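Local coordinates for alternansucrase (Leuconostoc mesenteroides, PDB 6HVG), which is a large multidomain enzyme of glycoside hydrolase family 70, combining a TIM-barrel-type domain with choline-binding-type repeats, at residues R750-D755 / I1045-S1050; G860-A865 / S883-K888. All blocks are in the same frame, centred on the assembly; numbering follows the deposited sequence.

Contact 1. Residues R750-D755 / I1045-S1050; sequences RAHDYD and IYEGFS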
ATOM      1  N   ARG A 750     -19.368   4.259   5.923  1.00 47.60           N
ATOM      2  CA  ARG A 750     -18.300   4.511   4.948  1.00 45.83           C
ATOM      3  C   ARG A 750     -17.632   5.827   5.253  1.00 43.56           C
ATOM      4  O   ARG A 750     -18.158   6.634   6.007  1.00 44.94           O
ATOM      5  CB  ARG A 750     -18.840   4.538   3.498  1.00 47.78           C
ATOM      6  CG  ARG A 750     -19.413   3.211   3.045  1.00 50.27           C
ATOM      7  CD  ARG A 750     -19.271   2.998   1.551  1.00 50.78           C
ATOM      8  NE  ARG A 750     -20.022   3.996   0.796  1.00 49.10           N
ATOM      9  CZ  ARG A 750     -19.533   4.776  -0.156  1.00 49.92           C
ATOM     10  NH1 ARG A 750     -18.266   4.713  -0.531  1.00 46.28           N
ATOM     11  NH2 ARG A 750     -20.338   5.640  -0.741  1.00 54.96           N
ATOM     12  N   ALA A 751     -16.467   6.040   4.654  1.00 42.76           N
ATOM     13  CA  ALA A 751     -15.730   7.277   4.831  1.00 42.67           C
ATOM     14  C   ALA A 751     -15.021   7.673   3.550  1.00 43.33           C
ATOM     15  O   ALA A 751     -14.957   6.893   2.608  1.00 43.22           O
ATOM     16  CB  ALA A 751     -14.748   7.123   5.980  1.00 43.01           C
ATOM     17  N   HIS A 752     -14.465   8.878   3.528  1.00 46.93           N
ATOM     18  CA  HIS A 752     -13.720   9.373   2.370  1.00 50.56           C
ATOM     19  C   HIS A 752     -12.561   8.415   2.075  1.00 53.50           C
ATOM     20  O   HIS A 752     -12.126   8.292   0.934  1.00 56.45           O
ATOM     21  CB  HIS A 752     -13.199  10.804   2.619  1.00 54.10           C
ATOM     22  CG  HIS A 752     -12.001  10.875   3.537  1.00 59.22           C
ATOM     23  ND1 HIS A 752     -12.112  10.958   4.910  1.00 62.16           N
ATOM     24  CD2 HIS A 752     -10.670  10.872   3.276  1.00 61.86           C
ATOM     25  CE1 HIS A 752     -10.906  11.001   5.452  1.00 64.19           C
ATOM     26  NE2 HIS A 752     -10.011  10.952   4.481  1.00 63.34           N
ATOM     27  N   ASP A 753     -12.095   7.741   3.134  1.00 51.58           N
ATOM     28  CA  ASP A 753     -10.999   6.797   3.068  1.00 53.89           C
ATOM     29  C   ASP A 753     -11.408   5.385   3.501  1.00 53.55           C
ATOM     30  O   ASP A 753     -10.551   4.570   3.839  1.00 57.19           O
ATOM     31  CB  ASP A 753      -9.831   7.284   3.941  1.00 55.43           C
ATOM     32  CG  ASP A 753     -10.193   7.396   5.432  1.00 57.71           C
ATOM     33  OD1 ASP A 753     -11.375   7.211   5.808  1.00 59.39           O
ATOM     34  OD2 ASP A 753      -9.280   7.665   6.242  1.00 60.56           O
ATOM     35  N   TYR A 754     -12.698   5.079   3.480  1.00 50.91           N
ATOM     36  CA  TYR A 754     -13.129   3.725   3.786  1.00 51.25           C
ATOM     37  C   TYR A 754     -14.239   3.315   2.838  1.00 49.68           C
ATOM     38  O   TYR A 754     -15.232   4.000   2.746  1.00 48.08           O
ATOM     39  CB  TYR A 754     -13.544   3.588   5.250  1.00 50.06           C
ATOM     40  CG  TYR A 754     -13.903   2.172   5.631  1.00 51.22           C
ATOM     41  CD1 TYR A 754     -12.948   1.275   6.072  1.00 52.09           C
ATOM     42  CD2 TYR A 754     -15.200   1.727   5.522  1.00 55.74           C
ATOM     43  CE1 TYR A 754     -13.282  -0.027   6.408  1.00 54.84           C
ATOM     44  CE2 TYR A 754     -15.548   0.431   5.850  1.00 59.02           C
ATOM     45  CZ  TYR A 754     -14.590  -0.445   6.291  1.00 58.36           C
ATOM     46  OH  TYR A 754     -14.996  -1.721   6.599  1.00 63.36           O
ATOM     47  N   ASP A 755     -14.027   2.189   2.148  1.00 49.42           N
ATOM     48  CA  ASP A 755     -14.906   1.681   1.087  1.00 49.85           C
ATOM     49  C   ASP A 755     -15.175   2.683  -0.033  1.00 50.48           C
ATOM     50  O   ASP A 755     -16.259   2.687  -0.623  1.00 49.24           O
ATOM     51  CB  ASP A 755     -16.226   1.167   1.666  1.00 51.19           C
ATOM     52  CG  ASP A 755     -16.058  -0.114   2.466  1.00 51.58           C
ATOM     53  OD1 ASP A 755     -14.918  -0.600   2.564  1.00 52.87           O
ATOM     54  OD2 ASP A 755     -17.069  -0.636   2.994  1.00 52.62           O
ATOM     55  N   ILE A1045     -22.426  14.030  12.876  1.00 39.61           N
ATOM     56  CA  ILE A1045     -21.361  14.624  12.072  1.00 39.70           C
ATOM     57  C   ILE A1045     -21.600  14.296  10.618  1.00 39.80           C
ATOM     58  O   ILE A1045     -21.995  13.186  10.295  1.00 43.52           O
ATOM     59  CB  ILE A1045     -19.982  14.073  12.456  1.00 38.98           C
ATOM     60  CG1 ILE A1045     -19.714  14.284  13.942  1.00 40.53           C
ATOM     61  CG2 ILE A1045     -18.893  14.766  11.660  1.00 37.94           C
ATOM     62  CD1 ILE A1045     -18.537  13.508  14.456  1.00 39.58           C
ATOM     63  N   TYR A1046     -21.370  15.257   9.749  1.00 39.94           N
ATOM     64  CA  TYR A1046     -21.461  15.019   8.330  1.00 43.81           C
ATOM     65  C   TYR A1046     -20.076  15.184   7.770  1.00 46.11           C
ATOM     66  O   TYR A1046     -19.487  16.265   7.860  1.00 43.54           O
ATOM     67  CB  TYR A1046     -22.409  16.010   7.689  1.00 45.67           C
ATOM     68  CG  TYR A1046     -22.578  15.901   6.200  1.00 46.71           C
ATOM     69  CD1 TYR A1046     -23.213  14.813   5.634  1.00 48.61           C
ATOM     70  CD2 TYR A1046     -22.138  16.905   5.361  1.00 49.56           C
ATOM     71  CE1 TYR A1046     -23.393  14.716   4.265  1.00 49.04           C
ATOM     72  CE2 TYR A1046     -22.324  16.822   3.993  1.00 52.70           C
ATOM     73  CZ  TYR A1046     -22.947  15.722   3.450  1.00 50.84           C
ATOM     74  OH  TYR A1046     -23.121  15.653   2.091  1.00 53.69           O
ATOM     75  N   GLU A1047     -19.547  14.095   7.224  1.00 48.08           N
ATOM     76  CA  GLU A1047     -18.267  14.138   6.550  1.00 47.95           C
ATOM     77  C   GLU A1047     -18.572  14.536   5.138  1.00 46.12           C
ATOM     78  O   GLU A1047     -19.027  13.705   4.342  1.00 47.37           O
ATOM     79  CB  GLU A1047     -17.671  12.760   6.595  1.00 50.48           C
ATOM     80  CG  GLU A1047     -16.273  12.691   6.027  1.00 55.96           C
ATOM     81  CD  GLU A1047     -15.828  11.255   5.854  1.00 56.87           C
ATOM     82  OE1 GLU A1047     -16.704  10.398   5.664  1.00 55.07           O
ATOM     83  OE2 GLU A1047     -14.621  10.982   5.933  1.00 61.17           O
ATOM     84  N   GLY A1048     -18.344  15.806   4.818  1.00 45.60           N
ATOM     85  CA  GLY A1048     -18.938  16.417   3.616  1.00 48.47           C
ATOM     86  C   GLY A1048     -17.992  16.670   2.444  1.00 48.02           C
ATOM     87  O   GLY A1048     -17.867  17.792   2.006  1.00 50.03           O
ATOM     88  N   PHE A1049     -17.294  15.644   1.989  1.00 47.29           N
ATOM     89  CA  PHE A1049     -16.442  15.748   0.852  1.00 45.73           C
ATOM     90  C   PHE A1049     -16.115  14.352   0.460  1.00 44.62           C
ATOM     91  O   PHE A1049     -16.298  13.419   1.221  1.00 41.28           O
ATOM     92  CB  PHE A1049     -15.156  16.509   1.186  1.00 49.13           C
ATOM     93  CG  PHE A1049     -14.224  15.764   2.081  1.00 51.44           C
ATOM     94  CD1 PHE A1049     -14.426  15.736   3.453  1.00 50.22           C
ATOM     95  CD2 PHE A1049     -13.115  15.100   1.547  1.00 49.54           C
ATOM     96  CE1 PHE A1049     -13.573  15.040   4.280  1.00 52.05           C
ATOM     97  CE2 PHE A1049     -12.253  14.443   2.369  1.00 50.96           C
ATOM     98  CZ  PHE A1049     -12.475  14.398   3.740  1.00 54.28           C
ATOM     99  N   SER A1050     -15.624  14.223  -0.754  1.00 51.47           N
ATOM    100  CA  SER A1050     -15.114  12.965  -1.283  1.00 51.37           C
ATOM    101  C   SER A1050     -13.767  13.249  -1.918  1.00 50.89           C
ATOM    102  O   SER A1050     -13.592  14.299  -2.544  1.00 49.31           O
ATOM    103  CB  SER A1050     -16.073  12.457  -2.323  1.00 51.79           C
ATOM    104  OG  SER A1050     -15.442  11.573  -3.220  1.00 55.23           O
TER
HETATM  105  O   HOH W   1     -18.241   8.735   7.679  1.00 50.47           O

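Contact 2. Residues G860-A865 / S883-K888; sequences GGQTMA and SVRFGK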
ATOM      1  N   GLY A 860     -34.080   7.627  24.432  1.00 44.91           N
ATOM      2  CA  GLY A 860     -34.334   6.586  25.400  1.00 43.30           C
ATOM      3  C   GLY A 860     -33.461   5.373  25.227  1.00 44.99           C
ATOM      4  O   GLY A 860     -32.547   5.336  24.406  1.00 48.63           O
ATOM      5  N   GLY A 861     -33.768   4.352  26.006  1.00 45.85           N
ATOM      6  CA  GLY A 861     -32.986   3.136  26.015  1.00 46.12           C
ATOM      7  C   GLY A 861     -33.067   2.373  24.710  1.00 47.29           C
ATOM      8  O   GLY A 861     -33.863   2.709  23.828  1.00 48.64           O
ATOM      9  N   GLN A 862     -32.243   1.338  24.588  1.00 46.39           N
ATOM     10  CA  GLN A 862     -32.232   0.505  23.388  1.00 45.74           C
ATOM     11  C   GLN A 862     -32.313  -0.959  23.736  1.00 45.85           C
ATOM     12  O   GLN A 862     -31.894  -1.373  24.822  1.00 47.08           O
ATOM     13  CB  GLN A 862     -30.969   0.768  22.574  1.00 45.08           C
ATOM     14  CG  GLN A 862     -30.856  -0.051  21.302  1.00 44.31           C
ATOM     15  CD  GLN A 862     -29.755   0.435  20.385  1.00 43.36           C
ATOM     16  OE1 GLN A 862     -28.902   1.223  20.782  1.00 41.16           O
ATOM     17  NE2 GLN A 862     -29.827   0.023  19.122  1.00 44.56           N
ATOM     18  N   THR A 863     -32.894  -1.733  22.822  1.00 45.74           N
ATOM     19  CA  THR A 863     -32.719  -3.190  22.816  1.00 46.44           C
ATOM     20  C   THR A 863     -32.387  -3.621  21.408  1.00 47.53           C
ATOM     21  O   THR A 863     -32.623  -2.903  20.437  1.00 48.49           O
ATOM     22  CB  THR A 863     -33.959  -4.001  23.246  1.00 46.20           C
ATOM     23  OG1 THR A 863     -35.059  -3.695  22.379  1.00 45.31           O
ATOM     24  CG2 THR A 863     -34.338  -3.726  24.699  1.00 47.01           C
ATOM     25  N   MET A 864     -31.805  -4.804  21.331  1.00 49.48           N
ATOM     26  CA  MET A 864     -31.394  -5.382  20.084  1.00 51.50           C
ATOM     27  C   MET A 864     -31.444  -6.895  20.274  1.00 54.08           C
ATOM     28  O   MET A 864     -30.958  -7.429  21.283  1.00 55.83           O
ATOM     29  CB  MET A 864     -29.995  -4.902  19.697  1.00 49.74           C
ATOM     30  CG  MET A 864     -29.626  -5.173  18.253  1.00 50.76           C
ATOM     31  SD  MET A 864     -27.944  -4.632  17.800  1.00 52.81           S
ATOM     32  CE  MET A 864     -28.199  -2.887  17.600  1.00 51.62           C
ATOM     33  N   ALA A 865     -32.063  -7.572  19.311  1.00 55.08           N
ATOM     34  CA  ALA A 865     -32.254  -9.018  19.346  1.00 54.79           C
ATOM     35  C   ALA A 865     -32.262  -9.530  17.914  1.00 56.68           C
ATOM     36  O   ALA A 865     -32.293  -8.750  16.967  1.00 57.05           O
ATOM     37  CB  ALA A 865     -33.560  -9.370  20.033  1.00 54.29           C
ATOM     38  N   SER A 883     -34.233  -3.962  16.361  1.00 59.24           N
ATOM     39  CA  SER A 883     -33.652  -2.883  17.176  1.00 58.02           C
ATOM     40  C   SER A 883     -34.721  -1.858  17.476  1.00 55.69           C
ATOM     41  O   SER A 883     -35.406  -1.395  16.560  1.00 60.89           O
ATOM     42  CB  SER A 883     -32.470  -2.204  16.462  1.00 56.36           C
ATOM     43  OG  SER A 883     -31.834  -1.238  17.284  1.00 59.21           O
ATOM     44  N   VAL A 884     -34.841  -1.501  18.752  1.00 50.81           N
ATOM     45  CA  VAL A 884     -35.889  -0.623  19.249  1.00 50.13           C
ATOM     46  C   VAL A 884     -35.296   0.488  20.093  1.00 48.56           C
ATOM     47  O   VAL A 884     -34.331   0.254  20.787  1.00 51.05           O
ATOM     48  CB  VAL A 884     -36.895  -1.392  20.149  1.00 50.12           C
ATOM     49  CG1 VAL A 884     -37.887  -0.437  20.802  1.00 49.54           C
ATOM     50  CG2 VAL A 884     -37.615  -2.470  19.339  1.00 49.90           C
ATOM     51  N   ARG A 885     -35.865   1.687  20.009  1.00 46.86           N
ATOM     52  CA  ARG A 885     -35.622   2.762  20.967  1.00 46.74           C
ATOM     53  C   ARG A 885     -36.987   3.149  21.572  1.00 46.80           C
ATOM     54  O   ARG A 885     -37.968   3.253  20.854  1.00 47.48           O
ATOM     55  CB  ARG A 885     -34.956   3.984  20.298  1.00 48.49           C
ATOM     56  CG  ARG A 885     -33.469   3.834  19.905  1.00 50.01           C
ATOM     57  CD  ARG A 885     -32.475   3.636  21.088  1.00 48.86           C
ATOM     58  NE  ARG A 885     -32.050   4.877  21.740  1.00 47.74           N
ATOM     59  CZ  ARG A 885     -31.231   5.774  21.189  1.00 49.70           C
ATOM     60  NH1 ARG A 885     -30.711   5.598  19.979  1.00 49.80           N
ATOM     61  NH2 ARG A 885     -30.924   6.875  21.858  1.00 53.17           N
ATOM     62  N   PHE A 886     -37.036   3.426  22.877  1.00 46.31           N
ATOM     63  CA  PHE A 886     -38.298   3.608  23.602  1.00 46.38           C
ATOM     64  C   PHE A 886     -38.925   5.021  23.714  1.00 46.81           C
ATOM     65  O   PHE A 886     -40.143   5.122  23.796  1.00 50.35           O
ATOM     66  CB  PHE A 886     -38.145   3.047  25.008  1.00 48.69           C
ATOM     67  CG  PHE A 886     -37.718   1.618  25.046  1.00 50.01           C
ATOM     68  CD1 PHE A 886     -38.535   0.620  24.536  1.00 49.28           C
ATOM     69  CD2 PHE A 886     -36.488   1.269  25.577  1.00 50.94           C
ATOM     70  CE1 PHE A 886     -38.144  -0.711  24.567  1.00 49.82           C
ATOM     71  CE2 PHE A 886     -36.090  -0.060  25.616  1.00 53.49           C
ATOM     72  CZ  PHE A 886     -36.924  -1.057  25.107  1.00 52.43           C
ATOM     73  N   GLY A 887     -38.131   6.092  23.771  1.00 46.16           N
ATOM     74  CA  GLY A 887     -38.643   7.447  23.997  1.00 47.63           C
ATOM     75  C   GLY A 887     -37.790   8.138  25.023  1.00 49.35           C
ATOM     76  O   GLY A 887     -36.867   7.532  25.497  1.00 60.42           O
ATOM     77  N   LYS A 888     -38.089   9.376  25.404  1.00 51.71           N
ATOM     78  CA  LYS A 888     -37.112  10.197  26.116  1.00 56.72           C
ATOM     79  C   LYS A 888     -36.641   9.689  27.466  1.00 61.66           C
ATOM     80  O   LYS A 888     -35.416   9.572  27.698  1.00 71.86           O
ATOM     81  CB  LYS A 888     -37.540  11.638  26.274  1.00 57.17           C
ATOM     82  CG  LYS A 888     -36.334  12.556  26.373  1.00 57.78           C
ATOM     83  CD  LYS A 888     -36.721  13.996  26.667  1.00 61.64           C
ATOM     84  CE  LYS A 888     -35.653  15.005  26.236  1.00 59.75           C
ATOM     85  NZ  LYS A 888     -35.666  15.286  24.765  1.00 59.74           N
TER

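Contact 1. Residues R750-D755 / I1045-S1050
At the C-terminal end of the parallel strands of the TIM-type barrel, His752 meets Glu1047 in a histidine-carboxylate hydrogen bond. The histidine belongs to a type I beta turn, Ala751 to Tyr754, in the loop after strand 745-747; the glutamate sits on strand 1045-1047, and strand 821-825 lies between strands 745-747 and 1045-1047 in the barrel sheet. The glutamate chain is extended, with CG anti to the backbone N (chi1 -175°), and carries its carboxylate across to the turn. There Glu1047 OE2 accepts two N-H groups of His752: from ND1 at 2.7 Å and from the backbone N at 3.2 Å. The first bond lies in the ring plane and arrives nearly along the C-O axis, whereas the backbone N comes in from above the carboxylate plane, on the same face. Ring and carboxylate stand almost perpendicular. With CG of His752 set between its backbone N and carbonyl carbon (chi1 76°), ND1 and the backbone N point to one acceptor, which fixes the rotation of the imidazole. Phe1049 CZ lies over one face of this ring, 3.6 Å from His752 CG, the two planes inclined at 35°; Asp753 CG lies over the opposite face. Tyr1110 also brings its ring up to the histidine, nearly parallel. Just before the turn, Arg750 forms salt bridges with Asp828 and Glu832, and Arg750 NH1 also donates to Asp755 O. The second carboxylate oxygen is reached through water 1, which donates to Glu1047 OE1 at 3.0 Å and to Arg750 O at 2.7 Å.

Contact 2. Residues G860-A865 / S883-K888
The guanidinium of Arg885 has the carbonyl oxygens of Gly860 and Gly861 at its edge, while Gln862 CB approaches it obliquely. Arg885 NE donates to Gly860 O at 2.8 Å, close to the guanidinium plane but from above the plane of that carbonyl. Bends at chi2 and chi3 fold the arginine back over the start of segment 860-865, and Arg885 CD packs 3.6 Å from Gln862 CB. The Phe886 ring meets Thr863 CG2 at its edge, 3.7 Å from Phe886 CZ, and has Gly861 O obliquely beside CD2. In the amide plane of Gln862, NE2 donates to Ser883 OG at 3.0 Å; NE2 is also bonded to Asn817 OD1, and OE1 to the backbone N of Lys818. The backbones pair as antiparallel strands: Thr863 and Val884 form the hydrogen-bonded pair, Val884 N to Thr863 O at 3.1 Å, flanked by the non-hydrogen-bonded pairs Gln862-Arg885 and Met864-Ser883. Gln862, Met864, Ser883 and Arg885 thus share one face of the sheet and Thr863 and Val884 the other. NH1 of Arg885 reaches Thr816 O, just past helix 807-814. Helix 844-857 leads into strand 862-866, which lies between strands 735-736 and 881-885; strand 910-915 pairs with the far side of 881-885, within an antiparallel sheet consistent with domain C.

Overall arrangement
Both contacts lie in the family 70 region but in different sheets. Contact 1 joins a loop after one barrel strand to the end of another, whereas contact 2 pairs neighbouring strands of an antiparallel sheet most of whose strands come from the chain between the two halves of contact 1. The chain after 750-755 first adds barrel strand 821-825, then builds most of that sheet and returns to the barrel at 1045-1047. Their centres are 27 Å apart and their nearest atoms about 14 Å, so the two do not touch. The centre of contact 1 is about 20 Å from the centre of the chain, that of contact 2 about 41 Å. The calcium ligands Glu575, Asp581, Asn625 and Asp1159 lie in none of the four segments.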